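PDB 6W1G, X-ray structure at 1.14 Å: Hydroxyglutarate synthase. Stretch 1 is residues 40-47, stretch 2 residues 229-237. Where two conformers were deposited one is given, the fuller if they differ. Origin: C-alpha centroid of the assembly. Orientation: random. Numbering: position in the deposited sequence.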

# COMPACT_ATOMS: atom_id res chain seq x y z
N GLU A 40 16.53 -11.36 -4.99
CA GLU A 40 17.05 -12.10 -6.14
C GLU A 40 16.24 -11.84 -7.39
O GLU A 40 16.80 -11.61 -8.47
N ILE A 41 14.92 -11.91 -7.29
CA ILE A 41 14.06 -11.64 -8.45
C ILE A 41 14.28 -10.23 -9.00
O ILE A 41 14.36 -10.03 -10.22
N ASN A 42 14.36 -9.23 -8.11
CA ASN A 42 14.49 -7.85 -8.56
C ASN A 42 15.81 -7.64 -9.26
O ASN A 42 15.87 -6.97 -10.29
N GLN A 43 16.87 -8.26 -8.75
CA GLN A 43 18.16 -8.15 -9.40
C GLN A 43 18.14 -8.78 -10.78
O GLN A 43 18.73 -8.24 -11.73
N GLN A 44 17.49 -9.94 -10.91
CA GLN A 44 17.37 -10.59 -12.21
C GLN A 44 16.62 -9.71 -13.20
O GLN A 44 17.03 -9.58 -14.35
N VAL A 45 15.51 -9.09 -12.78
CA VAL A 45 14.76 -8.26 -13.71
C VAL A 45 15.63 -7.10 -14.19
O VAL A 45 15.68 -6.79 -15.38
N MET A 46 16.32 -6.46 -13.26
CA MET A 46 17.11 -5.29 -13.68
C MET A 46 18.23 -5.69 -14.62
O MET A 46 18.56 -4.94 -15.54
N ALA A 47 18.78 -6.88 -14.43
CA ALA A 47 19.88 -7.32 -15.29
C ALA A 47 19.37 -7.75 -16.66
O ALA A 47 20.06 -7.58 -17.67
N PRO A 229 6.58 -6.70 0.84
CA PRO A 229 7.65 -6.10 0.03
C PRO A 229 7.21 -5.97 -1.41
O PRO A 229 6.25 -6.59 -1.86
N ARG A 230 7.95 -5.15 -2.15
CA ARG A 230 7.70 -4.87 -3.55
C ARG A 230 8.66 -5.65 -4.44
O ARG A 230 9.88 -5.53 -4.32
N THR A 231 8.10 -6.47 -5.33
CA THR A 231 8.88 -7.12 -6.36
C THR A 231 8.63 -6.48 -7.71
O THR A 231 7.55 -5.97 -7.99
N LEU A 232 9.65 -6.58 -8.57
CA LEU A 232 9.51 -6.16 -9.96
C LEU A 232 8.83 -7.21 -10.84
O LEU A 232 8.51 -6.93 -11.98
N ASP A 233 8.61 -8.44 -10.37
CA ASP A 233 8.01 -9.47 -11.23
C ASP A 233 7.29 -10.51 -10.38
O ASP A 233 7.91 -11.45 -9.88
N ILE A 234 5.98 -10.32 -10.19
CA ILE A 234 5.24 -11.23 -9.34
C ILE A 234 5.10 -12.60 -9.97
O ILE A 234 4.96 -13.60 -9.27
N ASP A 235 5.12 -12.70 -11.31
CA ASP A 235 5.05 -14.03 -11.90
C ASP A 235 6.30 -14.82 -11.55
O ASP A 235 6.24 -16.01 -11.24
N ALA A 236 7.45 -14.17 -11.63
CA ALA A 236 8.71 -14.81 -11.30
C ALA A 236 8.75 -15.19 -9.83
O ALA A 236 9.24 -16.27 -9.48
N ILE A 237 8.26 -14.33 -8.95
CA ILE A 237 8.35 -14.72 -7.55
C ILE A 237 7.43 -15.92 -7.29
O ILE A 237 7.78 -16.79 -6.50

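The contact between the helix of residues 40-47 and the segment 229-237 is anchored by the side chain of Asn42, whose amide bonds to the backbone of the facing loop. Its OD1 accepts a nearly linear hydrogen bond from Leu232 N at 2.8 Å, while its ND2 donates to Arg230 O at 3.3 Å, so one carboxamide satisfies both a donor and an acceptor of the loop. The CA-to-CB bond of Asn42 runs sideways, but with chi1 in the m well (-73°) and chi2 near 0° the end of the side chain comes nearer to the loop. Thr231, a t rotamer, adds a further hydrogen bond from OG1 to Asn42 OD1 at 3.2 Å; the same OG1 accepts from Asp233 N, also at 3.2 Å, and so links Asn42 to the turn that leads into the second helix.

That helix is capped by Asp233 (chi1 t), whose OD1 accepts from Ala236 N at 3.0 Å. With its carboxylate engaged in the cap, Asp233 still offers its CB to Val45 CG2, 3.7 Å away.

Around this polar centre the packing is apolar. Ile41 points toward the second stretch in an m, m rotamer and spans several residues: its CD1 lies 3.6 Å from Ala236 CB, its CG1 4.3 Å from Ile237 CG1, and its CG2 3.4 Å from Thr231 OG1. One helical turn on, Val45 (t) also points inward and places CG1 4.0 Å from Leu232 CB. Leu232, an m, t rotamer directed toward the helix, has the largest area covered in this contact; its CD1 reaches Met46 CG at 3.8 Å. Gln43, by contrast, points away from the second stretch, as does Ile234 from the first, and neither takes part in the contact.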

# COMPACT_ATOMS: atom_id res chain seq x y z
CB GLU A 40 17.00 -13.59 -5.80
CG GLU A 40 17.58 -14.52 -6.83
CD GLU A 40 17.67 -15.96 -6.34
OE1 GLU A 40 16.62 -16.56 -6.02
OE2 GLU A 40 18.79 -16.50 -6.27
CB ILE A 41 12.58 -11.88 -8.12
CG1 ILE A 41 12.30 -13.37 -7.95
CG2 ILE A 41 11.63 -11.26 -9.14
CD1 ILE A 41 12.47 -14.19 -9.19
CB ASN A 42 14.38 -6.93 -7.36
CG ASN A 42 12.95 -6.83 -6.82
OD1 ASN A 42 12.03 -7.46 -7.35
ND2 ASN A 42 12.77 -6.03 -5.79
CB GLN A 43 19.20 -8.85 -8.53
CG GLN A 43 19.74 -8.01 -7.38
CD GLN A 43 21.17 -8.35 -6.97
OE1 GLN A 43 21.77 -9.32 -7.44
NE2 GLN A 43 21.72 -7.54 -6.07
CB GLN A 44 16.65 -11.92 -12.04
CG GLN A 44 16.41 -12.73 -13.32
CD GLN A 44 15.91 -14.14 -13.03
OE1 GLN A 44 16.44 -15.12 -13.57
NE2 GLN A 44 14.89 -14.25 -12.18
CB VAL A 45 13.48 -7.72 -13.04
CG1 VAL A 45 12.92 -6.59 -13.88
CG2 VAL A 45 12.45 -8.84 -12.81
CB MET A 46 17.57 -4.49 -12.47
CG MET A 46 16.39 -3.66 -11.90
SD MET A 46 16.70 -2.70 -10.45
CE MET A 46 17.22 -3.93 -9.26
CB ALA A 47 20.57 -8.52 -14.64
CB PRO A 229 8.79 -7.11 0.16
CG PRO A 229 8.13 -8.40 0.32
CD PRO A 229 6.80 -8.15 1.03
CB ARG A 230 7.85 -3.38 -3.84
CG ARG A 230 7.65 -3.04 -5.30
CD ARG A 230 7.82 -1.55 -5.57
NE ARG A 230 7.75 -1.28 -6.98
CZ ARG A 230 7.99 -0.10 -7.56
NH1 ARG A 230 8.35 0.95 -6.83
NH2 ARG A 230 7.88 0.03 -8.86
CB THR A 231 8.59 -8.63 -6.42
OG1 THR A 231 9.45 -9.27 -7.37
CG2 THR A 231 7.17 -8.96 -6.80
CB LEU A 232 10.89 -5.83 -10.54
CG LEU A 232 11.60 -4.67 -9.86
CD1 LEU A 232 12.98 -4.45 -10.49
CD2 LEU A 232 10.78 -3.39 -9.88
CB ASP A 233 9.07 -10.12 -12.13
CG ASP A 233 8.46 -11.05 -13.15
OD1 ASP A 233 7.28 -11.46 -13.00
OD2 ASP A 233 9.16 -11.43 -14.13
CB ILE A 234 3.88 -10.61 -8.96
CG1 ILE A 234 3.30 -11.31 -7.72
CG2 ILE A 234 2.90 -10.71 -10.09
CD1 ILE A 234 2.13 -10.62 -7.17
CB ASP A 235 4.95 -13.93 -13.42
CG ASP A 235 3.64 -13.30 -13.90
OD1 ASP A 235 2.61 -13.54 -13.30
OD2 ASP A 235 3.66 -12.56 -14.90
CB ALA A 236 9.88 -13.91 -11.67
CB ILE A 237 8.11 -13.52 -6.62
CG1 ILE A 237 8.86 -13.80 -5.33
CG2 ILE A 237 6.66 -13.26 -6.51
CD1 ILE A 237 9.13 -12.58 -4.58